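Local coordinates for SIR4-interacting protein SIF2 (PDB 1R5M) that acts as a transcriptional corepressor in the yeast Set3C complex, antagonizes telomeric silencing and may recruit SIR4 to non-telomeric sites, at residues L45-S51 and S410-Q416; G241-H247 and R272-N278; D119-I123 and L134-T138; C306-V312 and I327-I333. One frame throughout, in Å; residues are numbered along the deposited sequence.

Contact 1. Residues L45-S51 and S410-Q416; sequences LDNIVSS and SVAYSLQ
Ring closure of an eight-bladed WD40 β-propeller brings these segments together: residues 45-51 lead from strand 37-44, paired with 419-422 in the last blade, to strand 50-53 of the first, and 410-416 is the end of last-blade strand 408-413 and the turn after it. No β bridge joins them; the nearest CA pairs are Ser51-Ser410, Ile48-Ala412 and Asn47-Gln416. Ser410 (chi1 t) donates through OG to Ser51 OG (chi1 p) at 2.9 Å, and water 2 links Ser51 OG (2.6 Å) to Ser410 O (3.1 Å). Ala412, extended, is small enough to accept Ile48 (chi1 p, chi2 t), with CG1 3.5 Å from Ala412 CB. At Tyr413 the strand ends, and its N gives a 2.9 Å hydrogen bond to water 1, which also accepts from Ile48 N at 3.0 Å. Ser414 (-64/-41) and Leu415 (-121/-44) turn the chain, so that carbonyls gather round the Asn47 amide (chi1 t): ND2 donates weakly to Ser414 O (3.5 Å) and well to Gln416 O, at 3.0 Å and 161°.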
loop_
_atom_site.group_PDB
_atom_site.type_symbol
_atom_site.label_atom_id
_atom_site.label_comp_id
_atom_site.label_asym_id
_atom_site.label_seq_id
_atom_site.Cartn_x
_atom_site.Cartn_y
_atom_site.Cartn_z
ATOM N N LEU A 45 2.360 7.494 19.307
ATOM C CA LEU A 45 3.626 7.620 18.588
ATOM C C LEU A 45 3.930 9.090 18.364
ATOM O O LEU A 45 3.101 9.952 18.649
ATOM C CB LEU A 45 3.525 6.951 17.216
ATOM C CG LEU A 45 3.105 5.484 17.158
ATOM C CD1 LEU A 45 2.888 5.073 15.710
ATOM C CD2 LEU A 45 4.176 4.625 17.813
ATOM N N ASP A 46 5.130 9.379 17.875
ATOM C CA ASP A 46 5.461 10.749 17.529
ATOM C C ASP A 46 4.756 10.871 16.186
ATOM O O ASP A 46 4.128 9.908 15.730
ATOM C CB ASP A 46 6.968 10.933 17.319
ATOM C CG ASP A 46 7.749 10.879 18.613
ATOM O OD1 ASP A 46 7.263 11.441 19.615
ATOM O OD2 ASP A 46 8.851 10.290 18.620
ATOM N N ASN A 47 4.838 12.029 15.549
ATOM C CA ASN A 47 4.207 12.165 14.244
ATOM C C ASN A 47 4.883 11.202 13.281
ATOM O O ASN A 47 6.102 11.035 13.314
ATOM C CB ASN A 47 4.347 13.588 13.707
ATOM C CG ASN A 47 4.023 13.684 12.225
ATOM O OD1 ASN A 47 4.916 13.619 11.376
ATOM N ND2 ASN A 47 2.739 13.818 11.905
ATOM N N ILE A 48 4.088 10.557 12.438
ATOM C CA ILE A 48 4.638 9.645 11.445
ATOM C C ILE A 48 4.014 9.971 10.098
ATOM O O ILE A 48 2.881 10.445 10.024
ATOM C CB ILE A 48 4.371 8.155 11.784
ATOM C CG1 ILE A 48 2.868 7.875 11.837
ATOM C CG2 ILE A 48 5.046 7.794 13.104
ATOM C CD1 ILE A 48 2.538 6.393 11.871
ATOM N N VAL A 49 4.769 9.732 9.033
ATOM C CA VAL A 49 4.292 10.003 7.685
ATOM C C VAL A 49 3.508 8.801 7.169
ATOM O O VAL A 49 2.433 8.948 6.585
ATOM C CB VAL A 49 5.476 10.302 6.747
ATOM C CG1 VAL A 49 4.980 10.509 5.331
ATOM C CG2 VAL A 49 6.213 11.546 7.234
ATOM N N SER A 50 4.064 7.614 7.386
ATOM C CA SER A 50 3.431 6.363 6.983
ATOM C C SER A 50 4.090 5.262 7.800
ATOM O O SER A 50 5.090 5.498 8.478
ATOM C CB SER A 50 3.642 6.098 5.490
ATOM O OG SER A 50 4.997 5.786 5.216
ATOM N N SER A 51 3.532 4.060 7.747
ATOM C CA SER A 51 4.108 2.958 8.497
ATOM C C SER A 51 3.733 1.634 7.860
ATOM O O SER A 51 2.829 1.563 7.029
ATOM C CB SER A 51 3.636 2.992 9.958
ATOM O OG SER A 51 2.253 2.701 10.071
ATOM N N SER A 410 -1.822 0.888 12.766
ATOM C CA SER A 410 -1.031 2.087 12.988
ATOM C C SER A 410 -1.645 3.171 12.117
ATOM O O SER A 410 -1.786 2.999 10.907
ATOM C CB SER A 410 0.426 1.850 12.586
ATOM O OG SER A 410 1.192 3.029 12.748
ATOM N N VAL A 411 -2.009 4.281 12.751
ATOM C CA VAL A 411 -2.641 5.408 12.080
ATOM C C VAL A 411 -1.672 6.581 11.967
ATOM O O VAL A 411 -1.128 7.053 12.968
ATOM C CB VAL A 411 -3.896 5.863 12.864
ATOM C CG1 VAL A 411 -4.601 6.977 12.122
ATOM C CG2 VAL A 411 -4.837 4.681 13.074
ATOM N N ALA A 412 -1.458 7.044 10.743
ATOM C CA ALA A 412 -0.559 8.161 10.499
ATOM C C ALA A 412 -1.343 9.432 10.194
ATOM O O ALA A 412 -2.012 9.524 9.164
ATOM C CB ALA A 412 0.383 7.828 9.331
ATOM N N TYR A 413 -1.277 10.402 11.102
ATOM C CA TYR A 413 -1.960 11.676 10.895
ATOM C C TYR A 413 -0.997 12.604 10.165
ATOM O O TYR A 413 0.222 12.454 10.272
ATOM C CB TYR A 413 -2.375 12.307 12.230
ATOM C CG TYR A 413 -3.505 11.588 12.930
ATOM C CD1 TYR A 413 -3.250 10.573 13.855
ATOM C CD2 TYR A 413 -4.831 11.923 12.669
ATOM C CE1 TYR A 413 -4.293 9.912 14.505
ATOM C CE2 TYR A 413 -5.881 11.265 13.311
ATOM C CZ TYR A 413 -5.603 10.265 14.227
ATOM O OH TYR A 413 -6.638 9.618 14.866
ATOM N N SER A 414 -1.538 13.572 9.436
ATOM C CA SER A 414 -0.694 14.480 8.668
ATOM C C SER A 414 0.231 15.343 9.514
ATOM O O SER A 414 1.397 15.526 9.169
ATOM C CB SER A 414 -1.553 15.383 7.776
ATOM O OG SER A 414 -2.234 16.369 8.526
ATOM N N LEU A 415 -0.275 15.850 10.634
ATOM C CA LEU A 415 0.512 16.729 11.491
ATOM C C LEU A 415 0.720 16.272 12.932
ATOM O O LEU A 415 1.831 16.369 13.462
ATOM C CB LEU A 415 -0.124 18.122 11.493
ATOM C CG LEU A 415 -0.151 18.820 10.131
ATOM C CD1 LEU A 415 -1.076 20.026 10.171
ATOM C CD2 LEU A 415 1.264 19.228 9.749
ATOM N N GLN A 416 -0.335 15.776 13.570
ATOM C CA GLN A 416 -0.218 15.347 14.958
ATOM C C GLN A 416 0.428 13.982 15.135
ATOM O O GLN A 416 0.852 13.340 14.171
ATOM C CB GLN A 416 -1.585 15.366 15.655
ATOM C CG GLN A 416 -2.603 14.385 15.109
ATOM C CD GLN A 416 -3.898 14.405 15.900
ATOM O OE1 GLN A 416 -4.233 15.406 16.534
ATOM N NE2 GLN A 416 -4.640 13.308 15.854
HETATM O O HOH W 1 1.107 10.962 12.632
HETATM O O HOH W 2 0.425 4.321 9.212
#

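Contact 2. Residues G241-H247 and R272-N278; sequences GKLIGHH and RIWHGGN
Gly241 begins a short outer strand, 241-243, of one WD40 blade; Arg272-Asn278 comprises the end of strand 271-274 in the next blade and the loop beyond. Gly241 is fully extended, its CA 3.5 Å from Gly277 O, which a CB would hit. Leu243 (chi1 m, chi2 t) turns inward, setting CB over the six-membered ring of Trp274 (chi1 m, chi2 80°), 3.6 Å from its centroid, while CD2 lies 3.5 Å from Gly276 O. Ile244 O meets the indole edge, 3.5 Å from Trp274 CH2. Gly245 (phi/psi 174/-47) packs against the guanidinium face of Arg272 (chi1 m, chi2 and chi3 t), whose NH1 bonds to Ser281 OG; a CB would fall 2.8 Å from Arg272 NE. His246 (chi1 m) lays its imidazole under Arg272 CD, 3.7 Å from the ring centroid. Leu243 on Trp274 thus packs one blade's outer strand on the next blade, whereas Arg272 CD over His246 lies within the second; imidazole and indole nitrogens are taken by Ser264 and Asp268, which complete the WD-repeat tetrad.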
loop_
_atom_site.group_PDB
_atom_site.type_symbol
_atom_site.label_atom_id
_atom_site.label_comp_id
_atom_site.label_asym_id
_atom_site.label_seq_id
_atom_site.Cartn_x
_atom_site.Cartn_y
_atom_site.Cartn_z
ATOM N N GLY A 241 4.608 -7.243 -23.186
ATOM C CA GLY A 241 3.205 -7.035 -23.491
ATOM C C GLY A 241 2.689 -5.724 -22.933
ATOM O O GLY A 241 3.366 -5.056 -22.150
ATOM N N LYS A 242 1.486 -5.347 -23.347
ATOM C CA LYS A 242 0.873 -4.116 -22.880
ATOM C C LYS A 242 -0.599 -4.367 -22.589
ATOM O O LYS A 242 -1.326 -4.921 -23.419
ATOM C CB LYS A 242 1.033 -3.012 -23.931
ATOM C CG LYS A 242 2.488 -2.667 -24.227
ATOM C CD LYS A 242 2.614 -1.544 -25.244
ATOM C CE LYS A 242 4.076 -1.237 -25.534
ATOM N NZ LYS A 242 4.234 -0.134 -26.522
ATOM N N LEU A 243 -1.024 -3.977 -21.392
ATOM C CA LEU A 243 -2.404 -4.146 -20.967
ATOM C C LEU A 243 -3.113 -2.817 -21.210
ATOM O O LEU A 243 -2.884 -1.838 -20.501
ATOM C CB LEU A 243 -2.437 -4.528 -19.485
ATOM C CG LEU A 243 -1.501 -5.693 -19.132
ATOM C CD1 LEU A 243 -1.618 -6.023 -17.651
ATOM C CD2 LEU A 243 -1.842 -6.916 -19.975
ATOM N N ILE A 244 -3.963 -2.793 -22.232
ATOM C CA ILE A 244 -4.684 -1.582 -22.607
ATOM C C ILE A 244 -6.142 -1.617 -22.171
ATOM O O ILE A 244 -6.842 -2.603 -22.395
ATOM C CB ILE A 244 -4.637 -1.372 -24.140
ATOM C CG1 ILE A 244 -3.185 -1.377 -24.628
ATOM C CG2 ILE A 244 -5.318 -0.060 -24.508
ATOM C CD1 ILE A 244 -2.320 -0.292 -24.020
ATOM N N GLY A 245 -6.592 -0.532 -21.552
ATOM C CA GLY A 245 -7.970 -0.465 -21.095
ATOM C C GLY A 245 -8.291 0.771 -20.276
ATOM O O GLY A 245 -9.301 1.431 -20.514
ATOM N N HIS A 246 -7.442 1.094 -19.305
ATOM C CA HIS A 246 -7.675 2.267 -18.467
ATOM C C HIS A 246 -7.526 3.579 -19.232
ATOM O O HIS A 246 -6.773 3.657 -20.205
ATOM C CB HIS A 246 -6.724 2.260 -17.267
ATOM C CG HIS A 246 -7.097 1.270 -16.209
ATOM N ND1 HIS A 246 -8.293 1.331 -15.525
ATOM C CD2 HIS A 246 -6.425 0.210 -15.700
ATOM C CE1 HIS A 246 -8.341 0.351 -14.639
ATOM N NE2 HIS A 246 -7.219 -0.342 -14.724
ATOM N N HIS A 247 -8.246 4.604 -18.784
ATOM C CA HIS A 247 -8.201 5.913 -19.429
ATOM C C HIS A 247 -7.611 6.983 -18.518
ATOM O O HIS A 247 -7.753 8.178 -18.780
ATOM C CB HIS A 247 -9.607 6.350 -19.855
ATOM C CG HIS A 247 -10.340 5.332 -20.670
ATOM N ND1 HIS A 247 -10.828 4.161 -20.133
ATOM C CD2 HIS A 247 -10.670 5.311 -21.983
ATOM C CE1 HIS A 247 -11.428 3.462 -21.080
ATOM N NE2 HIS A 247 -11.346 4.138 -22.213
ATOM N N ARG A 272 -9.834 -3.063 -13.025
ATOM C CA ARG A 272 -9.750 -4.035 -14.101
ATOM C C ARG A 272 -9.012 -5.255 -13.564
ATOM O O ARG A 272 -8.170 -5.144 -12.666
ATOM C CB ARG A 272 -9.044 -3.446 -15.330
ATOM C CG ARG A 272 -9.976 -2.589 -16.201
ATOM C CD ARG A 272 -9.254 -1.995 -17.407
ATOM N NE ARG A 272 -10.108 -1.094 -18.186
ATOM C CZ ARG A 272 -10.908 -1.473 -19.179
ATOM N NH1 ARG A 272 -10.979 -2.747 -19.539
ATOM N NH2 ARG A 272 -11.636 -0.568 -19.824
ATOM N N ILE A 273 -9.370 -6.421 -14.090
ATOM C CA ILE A 273 -8.753 -7.687 -13.700
ATOM C C ILE A 273 -8.108 -8.210 -14.975
ATOM O O ILE A 273 -8.767 -8.299 -16.013
ATOM C CB ILE A 273 -9.809 -8.710 -13.209
ATOM C CG1 ILE A 273 -10.605 -8.135 -12.029
ATOM C CG2 ILE A 273 -9.123 -10.007 -12.806
ATOM C CD1 ILE A 273 -9.778 -7.830 -10.792
ATOM N N TRP A 274 -6.824 -8.552 -14.908
ATOM C CA TRP A 274 -6.116 -9.026 -16.096
ATOM C C TRP A 274 -5.593 -10.445 -15.981
ATOM O O TRP A 274 -4.999 -10.825 -14.967
ATOM C CB TRP A 274 -4.931 -8.109 -16.419
ATOM C CG TRP A 274 -5.239 -6.651 -16.369
ATOM C CD1 TRP A 274 -5.318 -5.866 -15.251
ATOM C CD2 TRP A 274 -5.503 -5.792 -17.484
ATOM N NE1 TRP A 274 -5.612 -4.574 -15.602
ATOM C CE2 TRP A 274 -5.731 -4.498 -16.966
ATOM C CE3 TRP A 274 -5.570 -5.988 -18.871
ATOM C CZ2 TRP A 274 -6.019 -3.402 -17.783
ATOM C CZ3 TRP A 274 -5.859 -4.896 -19.687
ATOM C CH2 TRP A 274 -6.079 -3.618 -19.138
ATOM N N HIS A 275 -5.812 -11.217 -17.041
ATOM C CA HIS A 275 -5.351 -12.598 -17.115
ATOM C C HIS A 275 -4.265 -12.730 -18.177
ATOM O O HIS A 275 -3.234 -13.362 -17.945
ATOM C CB HIS A 275 -6.507 -13.526 -17.478
ATOM C CG HIS A 275 -6.066 -14.833 -18.061
ATOM N ND1 HIS A 275 -5.449 -15.812 -17.314
ATOM C CD2 HIS A 275 -6.129 -15.309 -19.326
ATOM C CE1 HIS A 275 -5.153 -16.837 -18.095
ATOM N NE2 HIS A 275 -5.555 -16.555 -19.321
ATOM N N GLY A 276 -4.511 -12.138 -19.342
ATOM C CA GLY A 276 -3.558 -12.205 -20.437
ATOM C C GLY A 276 -2.329 -11.349 -20.221
ATOM O O GLY A 276 -2.384 -10.334 -19.528
ATOM N N GLY A 277 -1.215 -11.757 -20.818
ATOM C CA GLY A 277 0.019 -11.002 -20.671
ATOM C C GLY A 277 0.079 -9.872 -21.676
ATOM O O GLY A 277 1.064 -9.136 -21.760
ATOM N N ASN A 278 -0.992 -9.733 -22.444
ATOM C CA ASN A 278 -1.087 -8.697 -23.457
ATOM C C ASN A 278 -2.526 -8.640 -23.961
ATOM O O ASN A 278 -3.190 -9.667 -24.074
ATOM C CB ASN A 278 -0.126 -9.008 -24.609
ATOM C CG ASN A 278 -0.327 -8.099 -25.799
ATOM O OD1 ASN A 278 -1.142 -8.382 -26.680
ATOM N ND2 ASN A 278 0.404 -6.991 -25.828
#

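Contact 3. Residues D119-I123 and L134-T138; sequences DGNSI and LWNKT
Two backbone hydrogen bonds, Trp135 N to Ile123 O (2.8 Å) and Ile123 N to Trp135 O (2.9 Å), define an antiparallel hydrogen-bonded pair with CA atoms 5.3 Å apart. Next along is the non-hydrogen-bonded pair Ser122-Asn136 (CA-CA 4.4 Å), and beyond it Lys137 N donates to Asn121 O at 2.8 Å. Both ends are folded by Asx turns: Asp119 OD2 accepts from Asn121 N (2.8 Å), bracing Gly120, whose positive phi (76°) is easiest without a side chain; Asn136 OD1 (chi1 t) accepts from Thr138 N (3.0 Å) and OG1 (2.8 Å). Ile123 (chi1 t) and Trp135 (chi1 m) share one face, with CG2 of the isoleucine 4.0 Å from the tryptophan CB; Ser122 and Asn136 occupy the other. Lys137 passes Asn121, CE 3.1 Å from OD1. Trp135 is the aromatic of the repeat's WD-like ending, and its NE1 bonds to Thr125. This is the open end of a β hairpin forming the two middle strands of a WD40 blade, 122-127 and 132-136, flanked by strands 111-116 and 141-145.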
loop_
_atom_site.group_PDB
_atom_site.type_symbol
_atom_site.label_atom_id
_atom_site.label_comp_id
_atom_site.label_asym_id
_atom_site.label_seq_id
_atom_site.Cartn_x
_atom_site.Cartn_y
_atom_site.Cartn_z
ATOM N N ASP A 119 9.887 -11.982 3.532
ATOM C CA ASP A 119 10.363 -12.811 4.636
ATOM C C ASP A 119 10.446 -12.023 5.943
ATOM O O ASP A 119 10.673 -12.599 7.011
ATOM C CB ASP A 119 11.747 -13.324 4.296
ATOM C CG ASP A 119 12.668 -12.197 3.900
ATOM O OD1 ASP A 119 12.606 -11.757 2.731
ATOM O OD2 ASP A 119 13.427 -11.729 4.761
ATOM N N GLY A 120 10.297 -10.703 5.849
ATOM C CA GLY A 120 10.343 -9.858 7.027
ATOM C C GLY A 120 11.715 -9.598 7.623
ATOM O O GLY A 120 11.815 -8.983 8.680
ATOM N N ASN A 121 12.776 -10.045 6.959
ATOM C CA ASN A 121 14.118 -9.836 7.495
ATOM C C ASN A 121 14.807 -8.567 7.015
ATOM O O ASN A 121 15.777 -8.120 7.628
ATOM C CB ASN A 121 15.009 -11.043 7.184
ATOM C CG ASN A 121 14.616 -12.268 7.978
ATOM O OD1 ASN A 121 14.576 -12.230 9.207
ATOM N ND2 ASN A 121 14.319 -13.362 7.284
ATOM N N SER A 122 14.299 -7.980 5.936
ATOM C CA SER A 122 14.890 -6.763 5.391
ATOM C C SER A 122 13.822 -5.724 5.105
ATOM O O SER A 122 12.645 -6.054 4.948
ATOM C CB SER A 122 15.630 -7.074 4.092
ATOM O OG SER A 122 16.600 -8.091 4.297
ATOM N N ILE A 123 14.233 -4.466 5.030
ATOM C CA ILE A 123 13.295 -3.390 4.738
ATOM C C ILE A 123 13.983 -2.283 3.949
ATOM O O ILE A 123 15.158 -1.989 4.168
ATOM C CB ILE A 123 12.676 -2.812 6.051
ATOM C CG1 ILE A 123 11.656 -1.719 5.708
ATOM C CG2 ILE A 123 13.767 -2.268 6.967
ATOM C CD1 ILE A 123 10.832 -1.249 6.902
ATOM N N LEU A 134 18.673 0.064 2.332
ATOM C CA LEU A 134 18.258 -1.291 2.670
ATOM C C LEU A 134 18.781 -1.625 4.056
ATOM O O LEU A 134 19.966 -1.432 4.339
ATOM C CB LEU A 134 18.838 -2.272 1.648
ATOM C CG LEU A 134 18.585 -3.757 1.893
ATOM C CD1 LEU A 134 17.099 -4.062 1.728
ATOM C CD2 LEU A 134 19.406 -4.575 0.917
ATOM N N TRP A 135 17.900 -2.138 4.909
ATOM C CA TRP A 135 18.264 -2.462 6.286
ATOM C C TRP A 135 17.803 -3.849 6.716
ATOM O O TRP A 135 16.864 -4.406 6.151
ATOM C CB TRP A 135 17.627 -1.456 7.254
ATOM C CG TRP A 135 17.593 -0.029 6.784
ATOM C CD1 TRP A 135 16.730 0.522 5.873
ATOM C CD2 TRP A 135 18.442 1.035 7.226
ATOM N NE1 TRP A 135 16.991 1.864 5.726
ATOM C CE2 TRP A 135 18.037 2.206 6.544
ATOM C CE3 TRP A 135 19.505 1.114 8.134
ATOM C CZ2 TRP A 135 18.659 3.442 6.743
ATOM C CZ3 TRP A 135 20.126 2.343 8.332
ATOM C CH2 TRP A 135 19.699 3.490 7.638
ATOM N N ASN A 136 18.465 -4.396 7.733
ATOM C CA ASN A 136 18.063 -5.683 8.282
ATOM C C ASN A 136 17.007 -5.356 9.341
ATOM O O ASN A 136 16.945 -4.225 9.824
ATOM C CB ASN A 136 19.254 -6.402 8.924
ATOM C CG ASN A 136 18.840 -7.666 9.661
ATOM O OD1 ASN A 136 18.727 -7.679 10.895
ATOM N ND2 ASN A 136 18.595 -8.731 8.911
ATOM N N LYS A 137 16.181 -6.333 9.702
ATOM C CA LYS A 137 15.123 -6.109 10.686
ATOM C C LYS A 137 15.606 -5.655 12.061
ATOM O O LYS A 137 14.811 -5.160 12.865
ATOM C CB LYS A 137 14.260 -7.365 10.836
ATOM C CG LYS A 137 15.000 -8.583 11.370
ATOM C CD LYS A 137 14.043 -9.742 11.595
ATOM C CE LYS A 137 14.788 -10.998 12.023
ATOM N NZ LYS A 137 15.541 -10.790 13.290
ATOM N N THR A 138 16.897 -5.827 12.340
ATOM C CA THR A 138 17.454 -5.399 13.620
ATOM C C THR A 138 18.013 -3.979 13.510
ATOM O O THR A 138 18.452 -3.399 14.505
ATOM C CB THR A 138 18.579 -6.348 14.109
ATOM O OG1 THR A 138 19.677 -6.315 13.188
ATOM C CG2 THR A 138 18.059 -7.770 14.225
#

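Contact 4. Residues C306-V312 and I327-I333; sequences CSMDGSV and IVDGVPI
Ile333 (chi1 m, chi2 t) is the apolar centre, wedged into the hairpin turn of residues 306-312: CG2 lies 3.7 Å from Cys306 SG, and CD1 is 3.7 Å from Val312 CG2. Beside it the rigid Pro332 ring covers the turn, its CB 3.9 Å from Met308 SD. Ile327 (chi1 t) pairs with Ser311 as an antiparallel non-hydrogen-bonded bridge, CA-CA 4.2 Å. Between these, Gly310 (phi 79°) brings CA to 3.2 Å from Val331 O; a CB would clash with the carbonyls of Val331 and Val328. A type I turn, Ser307-Gly310, faces a type II turn, Val328-Val331, that links consecutive WD40 blades. Ile333 N donates to Ser307 O (3.2 Å) and Val328 N to Gly310 O (3.1 Å). At the polar edge, Asp309 OD1 accepts from Ser311 N (2.8 Å) and OG (2.7 Å), and OD2 from His288 ND1, as in the WD tetrad. Polar side chains thus close the turn and tie it to His288 and Ser291; Ile333 joins the blades by one backbone bond and apolar packing.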
loop_
_atom_site.group_PDB
_atom_site.type_symbol
_atom_site.label_atom_id
_atom_site.label_comp_id
_atom_site.label_asym_id
_atom_site.label_seq_id
_atom_site.Cartn_x
_atom_site.Cartn_y
_atom_site.Cartn_z
ATOM N N CYS A 306 -11.826 1.369 -2.505
ATOM C CA CYS A 306 -12.377 2.537 -1.831
ATOM C C CYS A 306 -11.979 3.742 -2.668
ATOM O O CYS A 306 -10.981 3.715 -3.401
ATOM C CB CYS A 306 -11.920 2.645 -0.370
ATOM S SG CYS A 306 -10.168 2.651 -0.071
ATOM N N SER A 307 -12.758 4.808 -2.561
ATOM C CA SER A 307 -12.544 5.955 -3.418
ATOM C C SER A 307 -12.761 7.317 -2.787
ATOM O O SER A 307 -13.249 7.436 -1.662
ATOM C CB SER A 307 -13.477 5.785 -4.629
ATOM O OG SER A 307 -13.709 6.985 -5.338
ATOM N N MET A 308 -12.378 8.346 -3.533
ATOM C CA MET A 308 -12.562 9.710 -3.078
ATOM C C MET A 308 -14.059 10.007 -3.039
ATOM O O MET A 308 -14.477 11.026 -2.489
ATOM C CB MET A 308 -11.848 10.684 -4.017
ATOM C CG MET A 308 -10.338 10.711 -3.845
ATOM S SD MET A 308 -9.828 11.382 -2.242
ATOM C CE MET A 308 -9.941 13.153 -2.550
ATOM N N ASP A 309 -14.867 9.118 -3.617
ATOM C CA ASP A 309 -16.314 9.310 -3.604
ATOM C C ASP A 309 -16.916 8.887 -2.265
ATOM O O ASP A 309 -18.134 8.921 -2.080
ATOM C CB ASP A 309 -17.005 8.559 -4.763
ATOM C CG ASP A 309 -16.875 7.041 -4.671
ATOM O OD1 ASP A 309 -16.534 6.506 -3.597
ATOM O OD2 ASP A 309 -17.141 6.375 -5.695
ATOM N N GLY A 310 -16.050 8.487 -1.334
ATOM C CA GLY A 310 -16.499 8.089 -0.011
ATOM C C GLY A 310 -17.092 6.700 0.141
ATOM O O GLY A 310 -17.641 6.374 1.195
ATOM N N SER A 311 -16.972 5.867 -0.887
ATOM C CA SER A 311 -17.533 4.524 -0.816
ATOM C C SER A 311 -16.509 3.402 -0.820
ATOM O O SER A 311 -15.380 3.560 -1.291
ATOM C CB SER A 311 -18.510 4.291 -1.976
ATOM O OG SER A 311 -17.824 4.161 -3.212
ATOM N N VAL A 312 -16.929 2.273 -0.265
ATOM C CA VAL A 312 -16.133 1.058 -0.211
ATOM C C VAL A 312 -16.990 0.071 -0.986
ATOM O O VAL A 312 -18.175 -0.100 -0.684
ATOM C CB VAL A 312 -15.951 0.552 1.232
ATOM C CG1 VAL A 312 -15.175 -0.755 1.229
ATOM C CG2 VAL A 312 -15.218 1.597 2.060
ATOM N N ILE A 327 -21.063 3.547 2.256
ATOM C CA ILE A 327 -20.633 4.891 1.919
ATOM C C ILE A 327 -20.943 5.928 2.985
ATOM O O ILE A 327 -21.922 5.816 3.721
ATOM C CB ILE A 327 -21.294 5.356 0.598
ATOM C CG1 ILE A 327 -20.837 6.774 0.249
ATOM C CG2 ILE A 327 -22.809 5.307 0.735
ATOM C CD1 ILE A 327 -21.473 7.334 -1.005
ATOM N N VAL A 328 -20.077 6.931 3.057
ATOM C CA VAL A 328 -20.241 8.052 3.969
ATOM C C VAL A 328 -20.301 9.230 3.006
ATOM O O VAL A 328 -19.282 9.838 2.681
ATOM C CB VAL A 328 -19.037 8.209 4.916
ATOM C CG1 VAL A 328 -19.211 9.455 5.775
ATOM C CG2 VAL A 328 -18.916 6.981 5.801
ATOM N N ASP A 329 -21.509 9.517 2.532
ATOM C CA ASP A 329 -21.741 10.587 1.570
ATOM C C ASP A 329 -21.000 11.887 1.860
ATOM O O ASP A 329 -21.067 12.425 2.966
ATOM C CB ASP A 329 -23.244 10.869 1.455
ATOM C CG ASP A 329 -23.851 11.351 2.758
ATOM O OD1 ASP A 329 -23.729 10.633 3.775
ATOM O OD2 ASP A 329 -24.454 12.446 2.765
ATOM N N GLY A 330 -20.289 12.376 0.849
ATOM C CA GLY A 330 -19.555 13.621 0.978
ATOM C C GLY A 330 -18.230 13.559 1.713
ATOM O O GLY A 330 -17.534 14.569 1.802
ATOM N N VAL A 331 -17.871 12.391 2.240
ATOM C CA VAL A 331 -16.611 12.259 2.963
ATOM C C VAL A 331 -15.655 11.318 2.237
ATOM O O VAL A 331 -15.788 10.097 2.311
ATOM C CB VAL A 331 -16.834 11.736 4.397
ATOM C CG1 VAL A 331 -15.511 11.706 5.153
ATOM C CG2 VAL A 331 -17.837 12.624 5.123
ATOM N N PRO A 332 -14.676 11.885 1.521
ATOM C CA PRO A 332 -13.683 11.114 0.769
ATOM C C PRO A 332 -12.862 10.161 1.630
ATOM O O PRO A 332 -12.623 10.413 2.812
ATOM C CB PRO A 332 -12.802 12.194 0.150
ATOM C CG PRO A 332 -13.751 13.349 -0.020
ATOM C CD PRO A 332 -14.500 13.330 1.284
ATOM N N ILE A 333 -12.443 9.057 1.025
ATOM C CA ILE A 333 -11.598 8.092 1.707
ATOM C C ILE A 333 -10.204 8.313 1.131
ATOM O O ILE A 333 -10.041 8.402 -0.090
ATOM C CB ILE A 333 -12.055 6.647 1.435
ATOM C CG1 ILE A 333 -13.376 6.391 2.168
ATOM C CG2 ILE A 333 -10.974 5.661 1.874
ATOM C CD1 ILE A 333 -14.000 5.036 1.895
#

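In the fold
Leaving the strand that completes the last blade, the chain enters contact 1 at residue 45, but this contact closes only at 416, so its loop spans nearly the whole propeller and encloses the other three contacts. Those follow in series, none crossing another. Contact 3 closes first, within the second WD repeat, joining neighbouring strands of one blade. Contact 2 comes next, between the outer strand of the fourth blade and the fifth. Contact 4 then secures the passage from the sixth blade to the seventh. Around the ring, contacts 1 and 2 lie on opposite sides of the chain's centre, about 35 Å between centres, as do contacts 3 and 4.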